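Local coordinates for DUF1818 domain-containing protein (Prochlorococcus marinus, PDB 2IT9) that is of unknown function but probably has a PC4-like fold and may bind DNA, at residues W30-D35 / A102-P107; E44-L49 / N113-M118. One frame throughout, in Å; residues are numbered along the deposited sequence.

Contact 1 joins two beta-strands and contact 2 joins two helices, with their centres 14 Å apart. Along the chain their segments alternate: 30-35, 44-49, 102-107, 113-118. Strand 30-34 runs into helix 36-56, and strand 102-106 is followed by helix 110-120. Each of the two strands is the last of a four-stranded antiparallel sheet. The chain thus repeats four strands and a helix, an order consistent with a PC4-like fold. Trp106 connects the two sites. Its ring meets Trp30 in contact 1 and also packs on Val114 and Met118 of contact 2. Both contacts are buried, and Trp106 packs one against the other.

Contact 1 of 2, residues W30-D35 / A102-P107; sequences WAIELD and AEVYWP
Trp30 packs against Val104 and Trp106 in a buried contact between the last strands of the two antiparallel sheets. Strands 30-34 and 102-106 approach to 8.3 Å between their axes, and side chains from both meet between them. Val104 stands over one face of the Trp30 indole. Its CB lies 3.4 Å from the centroid of the six-membered ring, almost on the ring normal, a CH-pi contact. Val104 CG1 comes down at 3.4 Å from Trp30 CE3, toward the fused bond, while CG2 leans to the CH2 side. With Trp30 CG between the backbone N and the carbonyl carbon (chi1 57°), the indole lies across the Val104 side chain, which it meets at about a right angle.

At the edge of the same ring, Trp30 NE1 donates to Tyr105 O at 3.0 Å. The oxygen lies near the indole plane, but the bond is bent, with 138° at the hydrogen. It gives the buried N-H a partner and limits rotation of the indole. Trp30 CH2 meets Trp106 CZ2 at 3.5 Å, over a face of the Trp106 ring. The two indoles are oblique, with 53° between their planes. Further along, Ile32 and Val104 meet tip to tip, with Ile32 CD1 4.1 Å from Val104 CG1. Ile32 CD1 also touches Ala102 CB at 4.1 Å. An alanine in place of Trp30 would probably leave Tyr105 O without this donor and open a gap between Val104 and Trp106.

Trp106 NE1 bonds to Gly26 O, tying its ring back to strand 23-26. Both edge strands pair in antiparallel ladders with the second subunit, so the sheets continue across the dimer interface. Trp106 also packs on helix 110-120, and Ile32 and Trp30 rest on Ile25 of strand 23-26.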
loop_
_atom_site.group_PDB
_atom_site.type_symbol
_atom_site.label_atom_id
_atom_site.label_comp_id
_atom_site.label_asym_id
_atom_site.label_seq_id
_atom_site.Cartn_x
_atom_site.Cartn_y
_atom_site.Cartn_z
ATOM N N TRP A 30 -2.706 0.171 -3.545
ATOM C CA TRP A 30 -1.552 0.748 -2.871
ATOM C C TRP A 30 -0.381 0.871 -3.825
ATOM O O TRP A 30 -0.346 0.220 -4.856
ATOM C CB TRP A 30 -1.105 -0.170 -1.696
ATOM C CG TRP A 30 -0.781 -1.634 -2.153
ATOM C CD1 TRP A 30 -1.627 -2.689 -2.156
ATOM C CD2 TRP A 30 0.480 -2.132 -2.672
ATOM N NE1 TRP A 30 -0.999 -3.818 -2.641
ATOM C CE2 TRP A 30 0.287 -3.497 -3.000
ATOM C CE3 TRP A 30 1.716 -1.539 -2.953
ATOM C CZ2 TRP A 30 1.303 -4.284 -3.572
ATOM C CZ3 TRP A 30 2.733 -2.332 -3.544
ATOM C CH2 TRP A 30 2.514 -3.685 -3.835
ATOM N N ALA A 31 0.549 1.749 -3.460
ATOM C CA ALA A 31 1.845 1.865 -4.140
ATOM C C ALA A 31 2.819 2.402 -3.117
ATOM O O ALA A 31 2.420 3.175 -2.246
ATOM C CB ALA A 31 1.761 2.775 -5.311
ATOM N N ILE A 32 4.073 1.947 -3.152
ATOM C CA ILE A 32 5.121 2.496 -2.338
ATOM C C ILE A 32 6.384 2.697 -3.189
ATOM O O ILE A 32 6.639 1.954 -4.139
ATOM C CB ILE A 32 5.496 1.630 -1.094
ATOM C CG1 ILE A 32 5.951 0.233 -1.512
ATOM C CG2 ILE A 32 4.331 1.516 -0.130
ATOM C CD1 ILE A 32 6.484 -0.597 -0.315
ATOM N N GLU A 33 7.116 3.744 -2.877
ATOM C CA GLU A 33 8.368 4.057 -3.576
ATOM C C GLU A 33 9.507 3.341 -2.860
ATOM O O GLU A 33 9.473 3.174 -1.642
ATOM C CB GLU A 33 8.636 5.551 -3.586
ATOM C CG GLU A 33 7.601 6.393 -4.344
ATOM C CD GLU A 33 7.961 7.875 -4.291
ATOM O OE1 GLU A 33 8.742 8.255 -3.388
ATOM O OE2 GLU A 33 7.469 8.633 -5.130
ATOM N N LEU A 34 10.519 2.932 -3.614
ATOM C CA LEU A 34 11.675 2.218 -3.078
ATOM C C LEU A 34 12.975 2.818 -3.532
ATOM O O LEU A 34 13.057 3.343 -4.663
ATOM C CB LEU A 34 11.673 0.763 -3.585
ATOM C CG LEU A 34 10.465 -0.127 -3.351
ATOM C CD1 LEU A 34 10.637 -1.493 -4.039
ATOM C CD2 LEU A 34 10.181 -0.307 -1.851
ATOM N N ASP A 35 14.003 2.727 -2.689
ATOM C CA ASP A 35 15.345 3.161 -3.074
ATOM C C ASP A 35 16.042 1.991 -3.794
ATOM O O ASP A 35 15.566 0.874 -3.727
ATOM C CB ASP A 35 16.158 3.772 -1.896
ATOM C CG ASP A 35 16.626 2.763 -0.883
ATOM O OD1 ASP A 35 16.831 1.574 -1.215
ATOM O OD2 ASP A 35 16.849 3.178 0.285
ATOM N N ALA A 102 6.541 -0.299 5.767
ATOM C CA ALA A 102 5.321 -0.592 5.031
ATOM C C ALA A 102 5.061 -2.097 4.953
ATOM O O ALA A 102 5.948 -2.914 5.220
ATOM C CB ALA A 102 5.406 -0.017 3.629
ATOM N N GLU A 103 3.839 -2.441 4.573
ATOM C CA GLU A 103 3.461 -3.806 4.318
ATOM C C GLU A 103 2.545 -3.749 3.109
ATOM O O GLU A 103 1.659 -2.906 3.018
ATOM C CB GLU A 103 2.724 -4.399 5.521
ATOM C CG GLU A 103 3.419 -4.240 6.843
ATOM C CD GLU A 103 2.604 -4.840 7.992
ATOM O OE1 GLU A 103 1.505 -5.370 7.703
ATOM O OE2 GLU A 103 3.052 -4.769 9.161
ATOM N N VAL A 104 2.774 -4.627 2.143
ATOM C CA VAL A 104 1.990 -4.660 0.932
ATOM C C VAL A 104 1.719 -6.106 0.532
ATOM O O VAL A 104 2.376 -7.040 1.044
ATOM C CB VAL A 104 2.652 -3.868 -0.206
ATOM C CG1 VAL A 104 2.853 -2.400 0.186
ATOM C CG2 VAL A 104 3.991 -4.471 -0.592
ATOM N N TYR A 105 0.815 -6.270 -0.433
ATOM C CA TYR A 105 0.344 -7.624 -0.808
ATOM C C TYR A 105 -0.118 -7.707 -2.247
ATOM O O TYR A 105 -0.793 -6.778 -2.746
ATOM C CB TYR A 105 -0.776 -8.022 0.131
ATOM C CG TYR A 105 -1.569 -9.252 -0.248
ATOM C CD1 TYR A 105 -1.184 -10.513 0.223
ATOM C CD2 TYR A 105 -2.712 -9.155 -1.019
ATOM C CE1 TYR A 105 -1.941 -11.660 -0.075
ATOM C CE2 TYR A 105 -3.474 -10.303 -1.330
ATOM C CZ TYR A 105 -3.061 -11.541 -0.852
ATOM O OH TYR A 105 -3.785 -12.691 -1.137
ATOM N N TRP A 106 0.284 -8.789 -2.932
ATOM C CA TRP A 106 -0.216 -9.119 -4.277
ATOM C C TRP A 106 -0.905 -10.478 -4.196
ATOM O O TRP A 106 -0.373 -11.405 -3.559
ATOM C CB TRP A 106 0.873 -9.215 -5.340
ATOM C CG TRP A 106 1.441 -7.898 -5.794
ATOM C CD1 TRP A 106 0.774 -6.923 -6.471
ATOM C CD2 TRP A 106 2.808 -7.469 -5.703
ATOM N NE1 TRP A 106 1.636 -5.897 -6.792
ATOM C CE2 TRP A 106 2.887 -6.194 -6.311
ATOM C CE3 TRP A 106 3.967 -8.028 -5.155
ATOM C CZ2 TRP A 106 4.088 -5.479 -6.394
ATOM C CZ3 TRP A 106 5.153 -7.321 -5.225
ATOM C CH2 TRP A 106 5.221 -6.076 -5.852
ATOM N N PRO A 107 -2.089 -10.601 -4.805
ATOM C CA PRO A 107 -2.826 -11.848 -4.752
ATOM C C PRO A 107 -2.353 -12.850 -5.821
ATOM O O PRO A 107 -1.503 -12.522 -6.679
ATOM C CB PRO A 107 -4.257 -11.392 -5.010
ATOM C CG PRO A 107 -4.079 -10.289 -5.998
ATOM C CD PRO A 107 -2.846 -9.564 -5.524
#

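Contact 2 of 2, residues E44-L49 / N113-M118; sequences EVVMEL and NVVNAM
Met118 N donates to Val114 O at 2.9 Å, an ordinary backbone bond within helix 110-120; the Met118 side chain points toward helix 36-56. This is a helix-helix packing contact inside a fold consistent with the PC4-like type, where each four-stranded sheet is followed by a helix. The two helix segments cross at 124° between their N-to-C directions, with axes 10.6 Å apart at closest approach. The interface is apolar and small, made by Val46 and Met47 on one side and Val115 and Met118 on the other. Both methionines are selenomethionine.

Val46 CG1 is anti to the backbone N (chi1 172°) and carries two contacts. It meets Val115 CG2 at 3.7 Å. It also meets Met118 SE at 3.8 Å, where the two side chains cross at about a right angle. Met118 is extended beyond CG, which carries its selenium across to helix 36-56. Met47 instead is bent at chi2 and chi3. Its side chain and that of Val115 slide past each other in opposite directions.

Around the contact, Met118 also packs on Trp39 and Leu42 of helix 36-56 and on Ile12 of strand 10-15. Val46 rests on Leu88 and Val115 on Trp86, both of strand 85-92. The bent chain of Met47 brings its methyl CE to 3.8 Å from Val115 CG1 and 4.0 Å from Met118 SE.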
loop_
_atom_site.group_PDB
_atom_site.type_symbol
_atom_site.label_atom_id
_atom_site.label_comp_id
_atom_site.label_asym_id
_atom_site.label_seq_id
_atom_site.Cartn_x
_atom_site.Cartn_y
_atom_site.Cartn_z
ATOM N N GLU A 44 15.743 -10.035 -5.553
ATOM C CA GLU A 44 16.451 -11.235 -5.190
ATOM C C GLU A 44 15.609 -12.145 -4.266
ATOM O O GLU A 44 15.622 -13.372 -4.408
ATOM C CB GLU A 44 17.757 -10.856 -4.527
ATOM C CG GLU A 44 18.753 -10.247 -5.539
ATOM C CD GLU A 44 20.009 -9.712 -4.905
ATOM O OE1 GLU A 44 20.074 -9.741 -3.676
ATOM O OE2 GLU A 44 20.917 -9.251 -5.635
ATOM N N VAL A 45 14.864 -11.525 -3.348
ATOM C CA VAL A 45 14.025 -12.275 -2.413
ATOM C C VAL A 45 12.851 -12.944 -3.139
ATOM O O VAL A 45 12.565 -14.130 -2.942
ATOM C CB VAL A 45 13.515 -11.329 -1.321
ATOM C CG1 VAL A 45 12.238 -11.879 -0.574
ATOM C CG2 VAL A 45 14.667 -10.977 -0.346
ATOM N N VAL A 46 12.179 -12.165 -3.971
ATOM C CA VAL A 46 11.038 -12.667 -4.726
ATOM C C VAL A 46 11.494 -13.772 -5.680
ATOM O O VAL A 46 10.805 -14.804 -5.752
ATOM C CB VAL A 46 10.291 -11.545 -5.402
ATOM C CG1 VAL A 46 9.184 -12.093 -6.382
ATOM C CG2 VAL A 46 9.666 -10.623 -4.369
HETATM N N MSE A 47 12.632 -13.596 -6.369
HETATM C CA MSE A 47 13.104 -14.621 -7.301
HETATM C C MSE A 47 13.414 -15.902 -6.536
HETATM O O MSE A 47 13.123 -17.011 -7.004
HETATM C CB MSE A 47 14.368 -14.208 -8.058
HETATM C CG MSE A 47 14.287 -13.112 -9.153
HETATM SE SE MSE A 47 12.729 -13.325 -10.309
HETATM C CE MSE A 47 11.524 -12.195 -9.352
ATOM N N GLU A 48 14.023 -15.760 -5.367
ATOM C CA GLU A 48 14.351 -16.920 -4.558
ATOM C C GLU A 48 13.099 -17.664 -4.119
ATOM O O GLU A 48 13.058 -18.901 -4.216
ATOM C CB GLU A 48 15.172 -16.543 -3.324
ATOM C CG GLU A 48 15.385 -17.733 -2.461
ATOM C CD GLU A 48 16.382 -17.533 -1.380
ATOM O OE1 GLU A 48 17.126 -16.526 -1.416
ATOM O OE2 GLU A 48 16.423 -18.415 -0.498
ATOM N N LEU A 49 12.087 -16.930 -3.640
ATOM C CA LEU A 49 10.832 -17.582 -3.224
ATOM C C LEU A 49 10.103 -18.224 -4.404
ATOM O O LEU A 49 9.706 -19.402 -4.338
ATOM C CB LEU A 49 9.903 -16.596 -2.528
ATOM C CG LEU A 49 10.265 -16.186 -1.116
ATOM C CD1 LEU A 49 9.382 -15.008 -0.731
ATOM C CD2 LEU A 49 10.048 -17.325 -0.159
ATOM N N ASN A 113 2.681 -12.183 -12.922
ATOM C CA ASN A 113 2.927 -11.063 -13.825
ATOM C C ASN A 113 3.945 -10.118 -13.229
ATOM O O ASN A 113 4.809 -9.625 -13.937
ATOM C CB ASN A 113 1.601 -10.393 -14.208
ATOM C CG ASN A 113 0.639 -11.363 -14.905
ATOM O OD1 ASN A 113 0.993 -12.032 -15.876
ATOM N ND2 ASN A 113 -0.583 -11.419 -14.425
ATOM N N VAL A 114 3.881 -9.901 -11.913
ATOM C CA VAL A 114 4.836 -9.056 -11.220
ATOM C C VAL A 114 6.234 -9.656 -11.359
ATOM O O VAL A 114 7.210 -8.939 -11.654
ATOM C CB VAL A 114 4.481 -8.911 -9.766
ATOM C CG1 VAL A 114 5.619 -8.266 -8.983
ATOM C CG2 VAL A 114 3.197 -8.066 -9.646
ATOM N N VAL A 115 6.333 -10.963 -11.162
ATOM C CA VAL A 115 7.628 -11.641 -11.262
ATOM C C VAL A 115 8.190 -11.473 -12.645
ATOM O O VAL A 115 9.363 -11.131 -12.802
ATOM C CB VAL A 115 7.531 -13.146 -10.851
ATOM C CG1 VAL A 115 8.751 -13.915 -11.301
ATOM C CG2 VAL A 115 7.353 -13.250 -9.326
ATOM N N ASN A 116 7.368 -11.739 -13.657
ATOM C CA ASN A 116 7.803 -11.578 -15.026
ATOM C C ASN A 116 8.330 -10.166 -15.308
ATOM O O ASN A 116 9.350 -10.017 -16.013
ATOM C CB ASN A 116 6.668 -11.967 -15.985
ATOM C CG ASN A 116 6.396 -13.486 -15.998
ATOM O OD1 ASN A 116 7.237 -14.297 -15.571
ATOM N ND2 ASN A 116 5.232 -13.874 -16.528
ATOM N N ALA A 117 7.648 -9.148 -14.763
ATOM C CA ALA A 117 8.070 -7.736 -14.934
ATOM C C ALA A 117 9.387 -7.488 -14.221
ATOM O O ALA A 117 10.233 -6.794 -14.740
ATOM C CB ALA A 117 7.000 -6.769 -14.406
HETATM N N MSE A 118 9.551 -8.019 -13.010
HETATM C CA MSE A 118 10.791 -7.858 -12.257
HETATM C C MSE A 118 11.948 -8.417 -13.005
HETATM O O MSE A 118 13.002 -7.777 -13.065
HETATM C CB MSE A 118 10.706 -8.558 -10.895
HETATM C CG MSE A 118 9.820 -7.851 -9.962
HETATM SE SE MSE A 118 9.738 -8.787 -8.256
HETATM C CE MSE A 118 8.814 -7.465 -7.273
#